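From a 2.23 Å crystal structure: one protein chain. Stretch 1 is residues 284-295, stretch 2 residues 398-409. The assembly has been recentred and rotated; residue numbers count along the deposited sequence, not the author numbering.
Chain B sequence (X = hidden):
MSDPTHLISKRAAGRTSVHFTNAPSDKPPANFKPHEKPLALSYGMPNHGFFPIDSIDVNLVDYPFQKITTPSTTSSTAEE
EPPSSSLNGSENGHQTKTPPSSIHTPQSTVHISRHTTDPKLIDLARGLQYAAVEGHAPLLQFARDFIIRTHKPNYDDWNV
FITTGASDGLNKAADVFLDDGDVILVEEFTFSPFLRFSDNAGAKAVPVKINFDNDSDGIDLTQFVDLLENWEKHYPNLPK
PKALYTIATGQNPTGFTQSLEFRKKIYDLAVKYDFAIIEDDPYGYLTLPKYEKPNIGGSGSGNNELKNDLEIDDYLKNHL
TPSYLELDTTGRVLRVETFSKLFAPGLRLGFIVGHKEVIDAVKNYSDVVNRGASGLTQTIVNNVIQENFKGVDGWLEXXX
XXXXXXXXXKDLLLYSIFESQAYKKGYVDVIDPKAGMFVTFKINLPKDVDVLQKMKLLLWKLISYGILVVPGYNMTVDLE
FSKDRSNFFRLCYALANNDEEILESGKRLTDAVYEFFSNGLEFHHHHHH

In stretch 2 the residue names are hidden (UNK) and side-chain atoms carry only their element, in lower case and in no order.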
# COMPACT_ATOMS: atom_id res chain seq x y z
N GLY B 284 -18.66 -5.19 12.36
CA GLY B 284 -19.30 -5.18 13.68
C GLY B 284 -20.34 -4.08 13.78
O GLY B 284 -21.12 -4.09 14.74
N TYR B 285 -20.34 -3.14 12.84
CA TYR B 285 -21.35 -2.06 12.80
C TYR B 285 -22.63 -2.61 12.18
O TYR B 285 -23.71 -2.05 12.47
CB TYR B 285 -20.84 -0.81 12.06
CG TYR B 285 -19.65 -0.19 12.72
CD1 TYR B 285 -19.80 0.48 13.92
CD2 TYR B 285 -18.38 -0.25 12.16
CE1 TYR B 285 -18.72 1.06 14.56
CE2 TYR B 285 -17.30 0.34 12.80
CZ TYR B 285 -17.47 0.99 14.01
OH TYR B 285 -16.44 1.56 14.69
N LEU B 286 -22.54 -3.69 11.40
CA LEU B 286 -23.71 -4.35 10.76
C LEU B 286 -24.34 -5.32 11.76
O LEU B 286 -24.14 -6.52 11.62
CB LEU B 286 -23.25 -5.02 9.47
CG LEU B 286 -22.54 -4.09 8.49
CD1 LEU B 286 -21.97 -4.88 7.32
CD2 LEU B 286 -23.45 -2.96 8.01
N THR B 287 -25.02 -4.79 12.78
CA THR B 287 -25.66 -5.57 13.87
C THR B 287 -26.97 -6.12 13.29
O THR B 287 -27.63 -5.38 12.56
CB THR B 287 -25.86 -4.73 15.14
OG1 THR B 287 -26.69 -3.62 14.79
CG2 THR B 287 -24.56 -4.24 15.73
N LEU B 288 -27.29 -7.39 13.58
CA LEU B 288 -28.46 -8.08 12.96
C LEU B 288 -29.37 -8.57 14.07
O LEU B 288 -28.91 -9.33 14.93
CB LEU B 288 -27.96 -9.25 12.11
CG LEU B 288 -26.82 -8.94 11.14
CD1 LEU B 288 -26.34 -10.21 10.47
CD2 LEU B 288 -27.25 -7.92 10.10
N PRO B 289 -30.66 -8.16 14.10
CA PRO B 289 -31.62 -8.71 15.06
C PRO B 289 -31.80 -10.21 14.83
O PRO B 289 -31.58 -10.68 13.69
CB PRO B 289 -32.94 -7.97 14.84
CG PRO B 289 -32.70 -6.97 13.73
CD PRO B 289 -31.28 -7.19 13.20
N LYS B 290 -32.16 -10.95 15.89
CA LYS B 290 -32.30 -12.43 15.81
C LYS B 290 -33.41 -12.78 14.81
O LYS B 290 -34.33 -11.97 14.58
CB LYS B 290 -32.42 -13.07 17.20
CG LYS B 290 -33.78 -13.06 17.88
CD LYS B 290 -33.91 -14.23 18.86
CE LYS B 290 -34.62 -13.87 20.15
NZ LYS B 290 -36.02 -13.43 19.92
N TYR B 291 -33.26 -13.92 14.14
CA TYR B 291 -34.15 -14.34 13.04
C TYR B 291 -35.62 -14.25 13.45
O TYR B 291 -36.00 -14.74 14.54
CB TYR B 291 -33.84 -15.77 12.59
CG TYR B 291 -34.85 -16.32 11.63
CD1 TYR B 291 -34.73 -16.07 10.27
CD2 TYR B 291 -35.93 -17.08 12.06
CE1 TYR B 291 -35.65 -16.56 9.37
CE2 TYR B 291 -36.85 -17.60 11.16
CZ TYR B 291 -36.72 -17.31 9.81
OH TYR B 291 -37.62 -17.78 8.90
N GLU B 292 -36.43 -13.65 12.58
CA GLU B 292 -37.90 -13.87 12.54
C GLU B 292 -38.34 -14.06 11.07
O GLU B 292 -37.67 -13.50 10.19
CB GLU B 292 -38.55 -12.75 13.35
CG GLU B 292 -38.69 -11.42 12.64
CD GLU B 292 -39.57 -10.46 13.44
OE1 GLU B 292 -39.22 -10.19 14.62
OE2 GLU B 292 -40.62 -10.04 12.91
N LYS B 293 -39.37 -14.88 10.82
CA LYS B 293 -39.93 -15.12 9.45
C LYS B 293 -39.95 -13.80 8.68
O LYS B 293 -40.45 -12.80 9.20
CB LYS B 293 -41.35 -15.69 9.52
CG LYS B 293 -41.87 -16.27 8.20
CD LYS B 293 -42.97 -17.34 8.34
CE LYS B 293 -42.63 -18.49 9.29
NZ LYS B 293 -41.23 -18.97 9.14
N PRO B 294 -39.37 -13.72 7.45
CA PRO B 294 -39.60 -12.59 6.55
C PRO B 294 -41.07 -12.51 6.05
O PRO B 294 -41.80 -13.51 6.13
CB PRO B 294 -38.64 -12.80 5.37
CG PRO B 294 -37.71 -13.93 5.79
CD PRO B 294 -38.42 -14.70 6.88
N ASN B 295 -41.46 -11.33 5.55
CA ASN B 295 -42.81 -11.04 4.96
C ASN B 295 -43.17 -12.09 3.90
O ASN B 295 -42.40 -12.20 2.91
CB ASN B 295 -42.86 -9.63 4.36
CG ASN B 295 -42.79 -8.53 5.40
OD1 ASN B 295 -42.52 -8.79 6.57
ND2 ASN B 295 -43.03 -7.29 4.99
N UNK B 398 -25.85 6.17 7.10
CA UNK B 398 -25.56 5.30 5.93
C UNK B 398 -25.27 3.84 6.38
O UNK B 398 -25.74 2.90 5.73
n UNK B 398 -22.80 3.30 3.03
c UNK B 398 -24.51 4.72 2.74
c UNK B 398 -25.04 3.86 0.15
c UNK B 398 -23.75 3.70 2.12
c UNK B 398 -25.54 5.32 2.01
c UNK B 398 -22.92 4.04 4.16
c UNK B 398 -24.43 5.89 5.08
c UNK B 398 -23.95 4.93 4.04
c UNK B 398 -24.01 3.26 0.83
c UNK B 398 -25.78 4.90 0.72
N UNK B 399 -24.55 3.64 7.47
CA UNK B 399 -24.28 2.28 8.02
C UNK B 399 -25.60 1.63 8.43
O UNK B 399 -25.77 0.43 8.18
c UNK B 399 -23.25 2.37 9.18
c UNK B 399 -23.24 1.10 10.02
c UNK B 399 -21.85 2.71 8.64
c UNK B 399 -20.91 3.37 9.65
N UNK B 400 -26.54 2.38 9.01
CA UNK B 400 -27.86 1.84 9.43
C UNK B 400 -28.71 1.45 8.20
O UNK B 400 -29.37 0.38 8.27
c UNK B 400 -27.67 1.77 12.43
c UNK B 400 -27.88 3.07 11.68
c UNK B 400 -28.57 2.84 10.34
c UNK B 400 -28.68 4.06 12.51
N UNK B 401 -28.63 2.18 7.09
CA UNK B 401 -29.33 1.76 5.84
C UNK B 401 -28.77 0.42 5.37
O UNK B 401 -29.58 -0.48 5.02
c UNK B 401 -29.92 4.10 4.92
c UNK B 401 -30.66 6.23 3.81
n UNK B 401 -30.19 7.08 4.92
c UNK B 401 -29.84 4.97 3.70
c UNK B 401 -29.19 2.79 4.72
N UNK B 402 -27.45 0.27 5.40
CA UNK B 402 -26.77 -0.99 4.99
C UNK B 402 -27.18 -2.11 5.94
O UNK B 402 -27.37 -3.23 5.47
c UNK B 402 -25.24 -0.86 5.02
s UNK B 402 -23.51 -0.34 2.94
c UNK B 402 -24.69 0.27 4.17
c UNK B 402 -22.48 -1.41 3.94
N UNK B 403 -27.28 -1.81 7.24
CA UNK B 403 -27.71 -2.77 8.29
C UNK B 403 -29.02 -3.45 7.89
O UNK B 403 -29.09 -4.72 7.99
c UNK B 403 -30.41 -3.05 13.13
c UNK B 403 -28.36 -2.90 10.75
n UNK B 403 -29.07 -2.98 13.05
c UNK B 403 -27.84 -2.03 9.63
n UNK B 403 -31.20 -2.37 12.31
c UNK B 403 -28.34 -2.17 12.08
n UNK B 403 -30.94 -3.83 14.05
N UNK B 404 -30.00 -2.64 7.46
CA UNK B 404 -31.38 -3.08 7.11
C UNK B 404 -31.31 -4.08 5.97
O UNK B 404 -32.06 -5.07 6.05
c UNK B 404 -32.86 -1.09 7.82
c UNK B 404 -33.57 -2.01 8.81
c UNK B 404 -33.82 -0.05 7.24
c UNK B 404 -32.25 -1.90 6.68
N UNK B 405 -30.53 -3.77 4.93
CA UNK B 405 -30.34 -4.68 3.77
C UNK B 405 -29.80 -6.03 4.26
O UNK B 405 -30.38 -7.09 3.92
o UNK B 405 -30.06 -4.29 0.49
n UNK B 405 -30.33 -2.32 1.54
c UNK B 405 -29.33 -4.15 2.75
c UNK B 405 -29.96 -3.59 1.50
N UNK B 406 -28.68 -5.98 5.00
CA UNK B 406 -27.95 -7.15 5.53
C UNK B 406 -28.90 -7.96 6.43
O UNK B 406 -28.90 -9.20 6.31
c UNK B 406 -25.49 -6.57 5.30
o UNK B 406 -22.27 -6.24 2.68
c UNK B 406 -25.08 -5.34 4.82
c UNK B 406 -23.74 -7.57 3.97
c UNK B 406 -23.33 -6.33 3.53
c UNK B 406 -24.01 -5.21 3.94
c UNK B 406 -26.66 -6.71 6.23
c UNK B 406 -24.80 -7.68 4.85
N UNK B 407 -29.66 -7.26 7.27
CA UNK B 407 -30.65 -7.88 8.18
C UNK B 407 -31.66 -8.66 7.35
O UNK B 407 -31.92 -9.83 7.69
o UNK B 407 -32.37 -7.51 9.82
c UNK B 407 -31.33 -6.89 9.07
N UNK B 408 -32.23 -8.04 6.32
CA UNK B 408 -33.24 -8.71 5.46
C UNK B 408 -32.55 -9.91 4.78
O UNK B 408 -33.14 -11.02 4.79
c UNK B 408 -37.17 -9.30 3.36
c UNK B 408 -36.96 -9.45 2.00
c UNK B 408 -34.96 -8.33 3.61
o UNK B 408 -37.95 -9.99 1.24
c UNK B 408 -34.77 -8.49 2.24
c UNK B 408 -36.17 -8.74 4.15
c UNK B 408 -33.88 -7.73 4.48
c UNK B 408 -35.76 -9.04 1.44
N UNK B 409 -31.34 -9.70 4.24
CA UNK B 409 -30.60 -10.73 3.46
C UNK B 409 -30.35 -11.94 4.37
O UNK B 409 -30.68 -13.09 3.95
c UNK B 409 -28.25 -8.54 1.29
c UNK B 409 -27.75 -8.43 -1.10
n UNK B 409 -28.36 -7.96 -0.03
n UNK B 409 -26.90 -9.45 -1.00
c UNK B 409 -29.46 -9.41 1.59
n UNK B 409 -27.96 -7.87 -2.27
c UNK B 409 -29.29 -10.18 2.89
O HOH W 1 -29.19 -4.81 15.69
O HOH W 2 -31.87 -9.81 10.84

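Position 398 opens the helical stretch with one carbon leading into fused five- and six-membered rings of eight carbons and one nitrogen, out of reach of stretch 1. This is Trp-398, large, mostly apolar and suitably buried. Position 399 has four carbons forked at the first, one arm two carbons long; its CB points toward stretch 1, and the one-carbon arm lies 3.7 Å from CB of Tyr-285. It is Ile-399, whose beta-branch puts methyl bulk close to the backbone, which is where Tyr-285 CB lies.

Position 400 has four carbons forked at the second and no contact across the stretches: Leu-400, apolar and buried. Position 401, four carbons in a row ending in nitrogen, is Lys-401; it is exposed, as suits a charged amine. At 402 come two carbons, a sulfur and a carbon, unbranched, with CB 4.1 Å from CD2 of Leu-286: Met-402, which offers apolar carbon to that leucine.

Position 403 carries three carbons, a nitrogen, and a carbon bearing two more nitrogens. The in-chain nitrogen sits 2.8 Å from O of Thr-287 and 3.0 Å from OG1 of Thr-287, and one terminal nitrogen lies 3.5 Å from CD of Pro-289. It is Arg-403, with chi1 to chi3 all t, so the extended chain brings its guanidinium to the loop. NH2 also donates to water 1 (2.6 Å from NH2 to the water O), which is hydrogen-bonded to Thr-287 OG1 at 2.9 Å.

Position 404 has four carbons forked at the second, and is Leu-404; position 405 has two carbons, the second with an oxygen and a nitrogen, and is Asn-405, whose polar amide suits a partly exposed site. Neither touches stretch 1. At 406, one carbon precedes a six-carbon ring bearing oxygen, and CD1 of Leu-286 lies over one ring face, 4.1 Å from the centroid. This is Tyr-406, its flat aromatic surface well suited to the CH-pi contact.

Position 407 has one carbon and one oxygen, the oxygen 3.6 Å from Pro-289 CD; its backbone N is 3.8 Å from Leu-288 CD2. It is Ser-407, a short hydroxyl side chain compatible with the close loop and able to bind water. Position 408 has another oxygen-bearing six-carbon ring; its CB points away, yet a ring carbon comes within 4.3 Å of CB of Pro-294. This is Tyr-408, long enough to reach back. At 409, three carbons, a nitrogen and a carbon with two nitrogens give Arg-409, buried, its guanidinium hydrogen-bonded elsewhere in the structure.

The contact thus joins an irregular segment to a helix. Leu-286 and Leu-288 supply apolar packing, while Arg-403 spans to Thr-287 and Pro-289. Water 2 is hydrogen-bonded to Ser-407 OG (2.6 Å from the water O), with Pro-289 O at 3.0 Å and Ser-407 O at 3.2 Å from it also in reach, though it need not serve both.

Stretch 2 398-409: WILKMRLNYSYR
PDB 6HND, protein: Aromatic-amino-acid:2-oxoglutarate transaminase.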